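Local structure of Sel1 repeat family protein (Pseudomonas aeruginosa, 6LCH) at residues Ala26-Ala31 against Arg56-Ala61; Glu180-Lys185 against Gly262-Arg267. The protein probably serves as an immunity protein that neutralises the type VI secretion effector PldB, through a Sel1-repeat alpha-helical scaffold that suits protein binding. One frame throughout, in Å; residues are numbered along the deposited sequence.

Contact 1 of 2, residues Ala26-Ala31 against Arg56-Ala61; sequences AWYREA and RGHWKA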
ATOM      1  N   ALA A  26     -20.780   3.759   7.655  1.00  7.02           N
ATOM      2  CA  ALA A  26     -21.413   4.847   6.918  1.00  6.85           C
ATOM      3  C   ALA A  26     -20.809   6.191   7.302  1.00  5.75           C
ATOM      4  O   ALA A  26     -20.557   7.034   6.434  1.00  6.18           O
ATOM      5  CB  ALA A  26     -22.923   4.835   7.164  1.00  7.77           C
ATOM      6  N   TRP A  27     -20.573   6.410   8.598  1.00  4.00           N
ATOM      7  CA  TRP A  27     -19.865   7.615   9.020  1.00  7.41           C
ATOM      8  C   TRP A  27     -18.484   7.681   8.389  1.00  6.41           C
ATOM      9  O   TRP A  27     -18.050   8.742   7.924  1.00  5.97           O
ATOM     10  CB  TRP A  27     -19.718   7.645  10.540  1.00  8.30           C
ATOM     11  CG  TRP A  27     -20.973   7.823  11.290  1.00  8.14           C
ATOM     12  CD1 TRP A  27     -22.088   8.495  10.888  1.00  9.55           C
ATOM     13  CD2 TRP A  27     -21.246   7.329  12.599  1.00  7.27           C
ATOM     14  NE1 TRP A  27     -23.048   8.441  11.870  1.00 11.65           N
ATOM     15  CE2 TRP A  27     -22.554   7.728  12.931  1.00  8.59           C
ATOM     16  CE3 TRP A  27     -20.514   6.577  13.524  1.00  8.96           C
ATOM     17  CZ2 TRP A  27     -23.141   7.410  14.146  1.00  8.25           C
ATOM     18  CZ3 TRP A  27     -21.097   6.262  14.728  1.00  9.88           C
ATOM     19  CH2 TRP A  27     -22.399   6.676  15.030  1.00  9.62           C
ATOM     20  N   TYR A  28     -17.782   6.550   8.380  1.00  7.30           N
ATOM     21  CA  TYR A  28     -16.412   6.508   7.889  1.00  6.20           C
ATOM     22  C   TYR A  28     -16.349   6.827   6.402  1.00  5.73           C
ATOM     23  O   TYR A  28     -15.506   7.618   5.962  1.00  6.35           O
ATOM     24  CB  TYR A  28     -15.817   5.130   8.170  1.00  6.88           C
ATOM     25  CG  TYR A  28     -14.641   4.780   7.297  1.00  6.11           C
ATOM     26  CD1 TYR A  28     -14.789   3.937   6.202  1.00  6.37           C
ATOM     27  CD2 TYR A  28     -13.380   5.286   7.569  1.00  5.78           C
ATOM     28  CE1 TYR A  28     -13.717   3.610   5.408  1.00  5.37           C
ATOM     29  CE2 TYR A  28     -12.301   4.972   6.772  1.00  5.23           C
ATOM     30  CZ  TYR A  28     -12.476   4.134   5.695  1.00  4.30           C
ATOM     31  OH  TYR A  28     -11.400   3.813   4.905  1.00  4.78           O
ATOM     32  N   ARG A  29     -17.233   6.214   5.612  1.00  5.18           N
ATOM     33  CA  ARG A  29     -17.214   6.424   4.168  1.00 10.44           C
ATOM     34  C   ARG A  29     -17.642   7.840   3.788  1.00  8.48           C
ATOM     35  O   ARG A  29     -17.172   8.373   2.775  1.00 11.22           O
ATOM     36  CB  ARG A  29     -18.101   5.389   3.478  1.00  9.97           C
ATOM     37  CG  ARG A  29     -17.448   4.028   3.325  1.00  9.65           C
ATOM     38  CD  ARG A  29     -18.342   3.053   2.572  1.00 13.84           C
ATOM     39  NE  ARG A  29     -19.381   2.481   3.427  1.00 13.36           N
ATOM     40  CZ  ARG A  29     -20.674   2.773   3.330  1.00 14.94           C
ATOM     41  NH1 ARG A  29     -21.099   3.633   2.412  1.00 16.35           N
ATOM     42  NH2 ARG A  29     -21.545   2.205   4.151  1.00 13.09           N
ATOM     43  N   GLU A  30     -18.526   8.468   4.570  1.00 10.28           N
ATOM     44  CA  GLU A  30     -18.840   9.872   4.319  1.00 10.23           C
ATOM     45  C   GLU A  30     -17.646  10.761   4.635  1.00 12.20           C
ATOM     46  O   GLU A  30     -17.332  11.689   3.876  1.00 10.36           O
ATOM     47  CB  GLU A  30     -20.057  10.319   5.135  1.00 12.07           C
ATOM     48  CG  GLU A  30     -20.262  11.837   5.115  1.00 11.30           C
ATOM     49  CD  GLU A  30     -21.553  12.293   5.781  1.00 16.20           C
ATOM     50  OE1 GLU A  30     -22.406  11.440   6.100  1.00 16.99           O
ATOM     51  OE2 GLU A  30     -21.712  13.517   5.979  1.00 14.94           O
ATOM     52  N   ALA A  31     -16.970  10.495   5.757  1.00  7.01           N
ATOM     53  CA  ALA A  31     -15.788  11.276   6.103  1.00  9.44           C
ATOM     54  C   ALA A  31     -14.691  11.091   5.066  1.00  9.62           C
ATOM     55  O   ALA A  31     -14.042  12.064   4.659  1.00  8.40           O
ATOM     56  CB  ALA A  31     -15.287  10.884   7.492  1.00  6.60           C
ATOM     57  N   ARG A  56     -17.161   3.507  17.849  1.00 10.02           N
ATOM     58  CA  ARG A  56     -17.940   2.288  17.674  1.00  9.37           C
ATOM     59  C   ARG A  56     -17.079   1.102  17.262  1.00  9.11           C
ATOM     60  O   ARG A  56     -17.616   0.011  17.054  1.00  9.83           O
ATOM     61  CB  ARG A  56     -19.052   2.507  16.642  1.00  8.12           C
ATOM     62  CG  ARG A  56     -20.233   3.283  17.175  1.00 11.78           C
ATOM     63  CD  ARG A  56     -21.412   3.250  16.218  1.00  9.63           C
ATOM     64  NE  ARG A  56     -22.133   1.978  16.201  1.00 10.85           N
ATOM     65  CZ  ARG A  56     -23.027   1.609  17.115  1.00 11.36           C
ATOM     66  NH1 ARG A  56     -23.310   2.408  18.134  1.00 11.79           N
ATOM     67  NH2 ARG A  56     -23.640   0.441  17.009  1.00 15.01           N
ATOM     68  N   GLY A  57     -15.768   1.292  17.139  1.00  8.48           N
ATOM     69  CA  GLY A  57     -14.850   0.213  16.833  1.00  8.08           C
ATOM     70  C   GLY A  57     -14.403   0.107  15.391  1.00  6.87           C
ATOM     71  O   GLY A  57     -13.743  -0.879  15.039  1.00  6.85           O
ATOM     72  N   HIS A  58     -14.740   1.076  14.546  1.00  3.78           N
ATOM     73  CA  HIS A  58     -14.376   1.008  13.137  1.00  5.70           C
ATOM     74  C   HIS A  58     -12.871   1.197  12.983  1.00  3.52           C
ATOM     75  O   HIS A  58     -12.333   2.244  13.356  1.00  3.25           O
ATOM     76  CB  HIS A  58     -15.134   2.073  12.348  1.00  4.25           C
ATOM     77  CG  HIS A  58     -15.203   1.796  10.881  1.00  4.70           C
ATOM     78  ND1 HIS A  58     -14.165   2.086  10.019  1.00  5.43           N
ATOM     79  CD2 HIS A  58     -16.181   1.246  10.123  1.00  4.26           C
ATOM     80  CE1 HIS A  58     -14.507   1.736   8.791  1.00  4.96           C
ATOM     81  NE2 HIS A  58     -15.723   1.223   8.827  1.00  7.33           N
ATOM     82  N   TRP A  59     -12.187   0.195  12.423  1.00  4.77           N
ATOM     83  CA  TRP A  59     -10.728   0.230  12.468  1.00  4.06           C
ATOM     84  C   TRP A  59     -10.116   1.052  11.338  1.00  4.82           C
ATOM     85  O   TRP A  59      -9.051   1.651  11.528  1.00  4.09           O
ATOM     86  CB  TRP A  59     -10.158  -1.195  12.508  1.00  3.51           C
ATOM     87  CG  TRP A  59     -10.281  -1.995  11.254  1.00  4.50           C
ATOM     88  CD1 TRP A  59     -11.287  -2.855  10.924  1.00  4.55           C
ATOM     89  CD2 TRP A  59      -9.348  -2.031  10.167  1.00  4.56           C
ATOM     90  NE1 TRP A  59     -11.044  -3.415   9.694  1.00  6.58           N
ATOM     91  CE2 TRP A  59      -9.859  -2.926   9.207  1.00  5.64           C
ATOM     92  CE3 TRP A  59      -8.132  -1.387   9.910  1.00  4.09           C
ATOM     93  CZ2 TRP A  59      -9.194  -3.198   8.011  1.00  6.80           C
ATOM     94  CZ3 TRP A  59      -7.477  -1.654   8.720  1.00  5.98           C
ATOM     95  CH2 TRP A  59      -8.008  -2.553   7.786  1.00  6.74           C
ATOM     96  N   LYS A  60     -10.762   1.124  10.175  1.00  4.62           N
ATOM     97  CA  LYS A  60     -10.248   2.009   9.135  1.00  4.03           C
ATOM     98  C   LYS A  60     -10.449   3.470   9.514  1.00  3.51           C
ATOM     99  O   LYS A  60      -9.607   4.321   9.208  1.00  3.49           O
ATOM    100  CB  LYS A  60     -10.910   1.694   7.797  1.00  4.76           C
ATOM    101  CG  LYS A  60     -10.380   0.428   7.159  1.00  5.53           C
ATOM    102  CD  LYS A  60     -11.422  -0.234   6.286  1.00  7.43           C
ATOM    103  CE  LYS A  60     -10.809  -1.355   5.467  1.00  9.52           C
ATOM    104  NZ  LYS A  60      -9.976  -0.827   4.351  1.00 11.10           N
ATOM    105  N   ALA A  61     -11.550   3.777  10.199  1.00  3.11           N
ATOM    106  CA  ALA A  61     -11.754   5.132  10.699  1.00  3.92           C
ATOM    107  C   ALA A  61     -10.678   5.516  11.706  1.00  2.67           C
ATOM    108  O   ALA A  61     -10.205   6.656  11.711  1.00  1.88           O
ATOM    109  CB  ALA A  61     -13.143   5.255  11.323  1.00  2.86           C
TER
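In this Sel1-repeat solenoid, a member of the TPR clan, helix 22-34 meets the turn that leads from helix 43-55 into helix 59-70, and the contact is built on an offset aromatic stack. The Tyr28 and His58 rings lie with centroids 4.6 Å apart and planes inclined by 28°. The displacement brings the CE1 corner of the imidazole over the rim of the tyrosine face, His58 CE1 lying 3.4 Å from Tyr28 CG. The imidazole face turned to the tyrosine also receives its aliphatic root, a CH-pi contact in which Tyr28 CB stands 3.9 Å from the His58 ring centroid. With CG anti to the backbone N (chi1 159°), the phenol reaches across to the start of helix 59-70, where Tyr28 CD2 comes 3.8 Å from Ala61 CB. Further out, the phenol end rests against the first methylene of Lys60, Tyr28 CZ being 3.6 Å from Lys60 CB. Beside the stack, the methylene CD of Arg56 approaches Trp27 CZ3 obliquely at 3.4 Å, while its guanidinium stands nearly perpendicular to the indole and its NE pairs with Asp21.

The second shell explains why the imidazole can serve as a fixed platform. Gly57, at positive phi, ends the preceding helix in a Schellman motif, and His58 follows directly as N-cap of the next. Asp25, about one turn before Tyr28 on helix 22-34, takes the NE2 hydrogen of His58, and its other carboxylate oxygen pairs with Arg29. Both ring nitrogens are therefore engaged, which fixes the ring's rotation: His58 ND1 accepts the capping bond from Ala61 N at 3.1 Å, with the donor lying close to the imidazole plane.

Contact 2 of 2, residues Glu180-Lys185 against Gly262-Arg267; sequences EHNFPK and GYDADR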
ATOM      1  N   GLU A 180      17.258  -8.190 -10.808  1.00  9.13           N
ATOM      2  CA  GLU A 180      17.372  -9.270 -11.779  1.00 11.03           C
ATOM      3  C   GLU A 180      17.488  -8.784 -13.215  1.00 12.27           C
ATOM      4  O   GLU A 180      17.690  -9.608 -14.114  1.00 12.28           O
ATOM      5  CB  GLU A 180      16.173 -10.217 -11.651  1.00 13.19           C
ATOM      6  CG  GLU A 180      16.020 -10.831 -10.270  1.00 14.26           C
ATOM      7  CD  GLU A 180      15.800 -12.328 -10.320  1.00 21.33           C
ATOM      8  OE1 GLU A 180      16.658 -13.036 -10.884  1.00 23.07           O
ATOM      9  OE2 GLU A 180      14.768 -12.802  -9.799  1.00 23.51           O
ATOM     10  N   HIS A 181      17.365  -7.477 -13.453  1.00  9.42           N
ATOM     11  CA  HIS A 181      17.446  -6.909 -14.800  1.00 11.32           C
ATOM     12  C   HIS A 181      16.526  -7.649 -15.767  1.00 11.42           C
ATOM     13  O   HIS A 181      16.876  -7.907 -16.920  1.00 10.93           O
ATOM     14  CB  HIS A 181      18.889  -6.904 -15.309  1.00 10.18           C
ATOM     15  CG  HIS A 181      19.239  -5.693 -16.118  1.00 14.07           C
ATOM     16  ND1 HIS A 181      19.284  -5.707 -17.494  1.00 16.75           N
ATOM     17  CD2 HIS A 181      19.560  -4.432 -15.743  1.00 15.27           C
ATOM     18  CE1 HIS A 181      19.620  -4.507 -17.933  1.00 14.75           C
ATOM     19  NE2 HIS A 181      19.790  -3.714 -16.891  1.00 18.70           N
ATOM     20  N   ASN A 182      15.342  -8.011 -15.279  1.00 10.56           N
ATOM     21  CA  ASN A 182      14.315  -8.700 -16.056  1.00 11.33           C
ATOM     22  C   ASN A 182      13.215  -7.681 -16.344  1.00  8.14           C
ATOM     23  O   ASN A 182      12.223  -7.592 -15.621  1.00  6.22           O
ATOM     24  CB  ASN A 182      13.776  -9.916 -15.304  1.00 11.12           C
ATOM     25  CG  ASN A 182      12.953 -10.836 -16.189  1.00 13.99           C
ATOM     26  OD1 ASN A 182      12.296 -10.391 -17.131  1.00 10.94           O
ATOM     27  ND2 ASN A 182      12.985 -12.130 -15.886  1.00 14.60           N
ATOM     28  N   PHE A 183      13.399  -6.915 -17.414  1.00  8.38           N
ATOM     29  CA  PHE A 183      12.469  -5.826 -17.708  1.00  7.45           C
ATOM     30  C   PHE A 183      11.057  -6.310 -18.016  1.00  7.43           C
ATOM     31  O   PHE A 183      10.104  -5.757 -17.439  1.00  8.02           O
ATOM     32  CB  PHE A 183      13.044  -4.962 -18.833  1.00  9.24           C
ATOM     33  CG  PHE A 183      14.331  -4.277 -18.461  1.00 10.10           C
ATOM     34  CD1 PHE A 183      14.611  -3.982 -17.136  1.00  7.67           C
ATOM     35  CD2 PHE A 183      15.260  -3.937 -19.427  1.00 10.48           C
ATOM     36  CE1 PHE A 183      15.786  -3.357 -16.780  1.00  9.44           C
ATOM     37  CE2 PHE A 183      16.443  -3.316 -19.076  1.00 12.25           C
ATOM     38  CZ  PHE A 183      16.705  -3.022 -17.752  1.00 12.19           C
ATOM     39  N   PRO A 184      10.833  -7.316 -18.873  1.00  7.99           N
ATOM     40  CA  PRO A 184       9.445  -7.718 -19.151  1.00 10.41           C
ATOM     41  C   PRO A 184       8.742  -8.339 -17.961  1.00  8.68           C
ATOM     42  O   PRO A 184       7.530  -8.159 -17.816  1.00  6.93           O
ATOM     43  CB  PRO A 184       9.589  -8.719 -20.302  1.00 15.74           C
ATOM     44  CG  PRO A 184      10.964  -8.521 -20.836  1.00 18.28           C
ATOM     45  CD  PRO A 184      11.783  -8.113 -19.664  1.00 12.08           C
ATOM     46  N   LYS A 185       9.454  -9.077 -17.110  1.00 10.44           N
ATOM     47  CA  LYS A 185       8.830  -9.553 -15.881  1.00 10.36           C
ATOM     48  C   LYS A 185       8.580  -8.406 -14.915  1.00  7.76           C
ATOM     49  O   LYS A 185       7.604  -8.436 -14.156  1.00  8.95           O
ATOM     50  CB  LYS A 185       9.701 -10.620 -15.223  1.00 11.51           C
ATOM     51  CG  LYS A 185       9.013 -11.370 -14.099  1.00 12.58           C
ATOM     52  CD  LYS A 185       9.750 -12.652 -13.782  1.00 17.07           C
ATOM     53  CE  LYS A 185       8.843 -13.855 -13.888  1.00 18.94           C
ATOM     54  NZ  LYS A 185       9.627 -15.113 -13.765  1.00 21.66           N
ATOM     55  N   GLY A 262      11.890  -9.205 -24.666  1.00 34.01           N
ATOM     56  CA  GLY A 262      10.690  -9.962 -25.020  1.00 35.61           C
ATOM     57  C   GLY A 262       9.578  -9.841 -23.990  1.00 32.98           C
ATOM     58  O   GLY A 262       9.245  -8.743 -23.539  1.00 30.74           O
ATOM     59  N   TYR A 263       8.979 -10.980 -23.636  1.00 35.77           N
ATOM     60  CA  TYR A 263       7.865 -11.032 -22.696  1.00 36.81           C
ATOM     61  C   TYR A 263       8.279 -11.478 -21.304  1.00 32.48           C
ATOM     62  O   TYR A 263       7.501 -11.322 -20.356  1.00 34.52           O
ATOM     63  CB  TYR A 263       6.775 -11.967 -23.218  1.00 37.48           C
ATOM     64  CG  TYR A 263       5.948 -11.335 -24.297  1.00 38.90           C
ATOM     65  CD1 TYR A 263       4.809 -10.615 -23.981  1.00 35.86           C
ATOM     66  CD2 TYR A 263       6.314 -11.440 -25.630  1.00 38.21           C
ATOM     67  CE1 TYR A 263       4.051 -10.026 -24.960  1.00 33.15           C
ATOM     68  CE2 TYR A 263       5.560 -10.851 -26.621  1.00 37.66           C
ATOM     69  CZ  TYR A 263       4.428 -10.145 -26.280  1.00 32.33           C
ATOM     70  OH  TYR A 263       3.665  -9.550 -27.260  1.00 35.62           O
ATOM     71  N   ASP A 264       9.473 -12.035 -21.172  1.00 33.17           N
ATOM     72  CA  ASP A 264      10.104 -12.303 -19.888  1.00 31.67           C
ATOM     73  C   ASP A 264      11.573 -12.451 -20.221  1.00 31.66           C
ATOM     74  O   ASP A 264      11.917 -13.309 -21.040  1.00 37.05           O
ATOM     75  CB  ASP A 264       9.548 -13.571 -19.236  1.00 31.36           C
ATOM     76  CG  ASP A 264       9.906 -13.685 -17.764  1.00 29.06           C
ATOM     77  OD1 ASP A 264      11.007 -13.250 -17.368  1.00 26.47           O
ATOM     78  OD2 ASP A 264       9.076 -14.218 -16.999  1.00 30.30           O
ATOM     79  N   ALA A 265      12.425 -11.591 -19.656  1.00 27.08           N
ATOM     80  CA  ALA A 265      13.841 -11.653 -20.006  1.00 29.29           C
ATOM     81  C   ALA A 265      14.358 -13.080 -19.941  1.00 32.14           C
ATOM     82  O   ALA A 265      15.208 -13.466 -20.749  1.00 32.82           O
ATOM     83  CB  ALA A 265      14.670 -10.749 -19.093  1.00 21.46           C
ATOM     84  N   ASP A 266      13.802 -13.891 -19.036  1.00 32.19           N
ATOM     85  CA  ASP A 266      14.227 -15.282 -18.901  1.00 35.42           C
ATOM     86  C   ASP A 266      13.995 -16.069 -20.188  1.00 38.38           C
ATOM     87  O   ASP A 266      14.894 -16.776 -20.665  1.00 42.22           O
ATOM     88  CB  ASP A 266      13.506 -15.946 -17.728  1.00 37.16           C
ATOM     89  CG  ASP A 266      14.202 -17.213 -17.274  1.00 36.29           C
ATOM     90  OD1 ASP A 266      15.185 -17.610 -17.938  1.00 34.90           O
ATOM     91  OD2 ASP A 266      13.782 -17.805 -16.258  1.00 32.81           O
ATOM     92  N   ARG A 267      12.795 -15.956 -20.769  1.00 37.54           N
ATOM     93  CA  ARG A 267      12.373 -16.732 -21.935  1.00 37.63           C
ATOM     94  C   ARG A 267      11.885 -15.813 -23.041  1.00 40.38           C
ATOM     95  O   ARG A 267      10.671 -15.679 -23.256  1.00 38.02           O
ATOM     96  CB  ARG A 267      11.244 -17.681 -21.576  1.00 40.49           C
ATOM     97  CG  ARG A 267      11.583 -18.574 -20.473  1.00 36.02           C
ATOM     98  CD  ARG A 267      10.492 -19.596 -20.376  1.00 36.14           C
ATOM     99  NE  ARG A 267      10.885 -20.804 -21.079  1.00 34.16           N
ATOM    100  CZ  ARG A 267      11.733 -21.712 -20.613  1.00 37.53           C
ATOM    101  NH1 ARG A 267      12.302 -21.550 -19.398  1.00 38.97           N
ATOM    102  NH2 ARG A 267      12.007 -22.755 -21.350  1.00 37.56           N
TER
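Asn182 and Asp264 cross at about a right angle, their amide and carboxylate planes turned 57° apart, and round this crossing the loop 262-267 is fastened to the start of helix 183-195, within a Sel1 repeat. Both residues hold CG anti to the backbone N. The amide uses its two ends differently. Asn182 ND2 donates to Asp264 OD1 at 2.7 Å, with the acceptor close to the amide plane and met nearly along the C-O axis. Asn182 OD1 is gripped twice, from Lys185 N at 3.1 Å in the N-cap bond of the helix and from Ala265 N at 2.8 Å across the contact; both donors stand above the carbonyl plane. One asparagine thus caps the helix and holds a loop backbone.

Lys185 lies alongside Asp264, pointing the same way, so that its methylenes run past the carboxylate before Lys185 NZ forms a salt bridge with Asp264 OD2 at 3.4 Å. The chain bends at chi3, which brings Lys185 CE even nearer, 3.1 Å from the same OD2. Pro184 turns the apolar side of the helix start onto the loop backbone: its CG touches Gly262 O at 3.2 Å, and its CD packs against the methyl of Ala265. Next to it, Gln261 accepts from Phe183 N through OE1, adding another loop bond to the first turn.

The chemistry implies a divided carboxylate, OD1 bound by the amide and, weakly, by Asp266 N, OD2 paired with lysine; these partners probably stabilise Asp264 in its ionised form.

Overall arrangement
Contacts 1 and 2 lie on opposite sides of the chain's centre, about 43 Å between centres and about 27 Å between nearest atoms, so they do not touch. They come in series along the chain: contact 1 is complete before 180-185 begins. Neither shares a helix with the other, yet each involves the start of a helix in an all-alpha Sel1-repeat fold, helix 59-70 in contact 1 and helix 183-195 in contact 2. The first joins nearby helices of the N-terminal part, whereas the second brings the loop after helix 249-252 back onto an earlier repeat. Together they illustrate how N-cap residues can double as tertiary anchors at distant points of one solenoid.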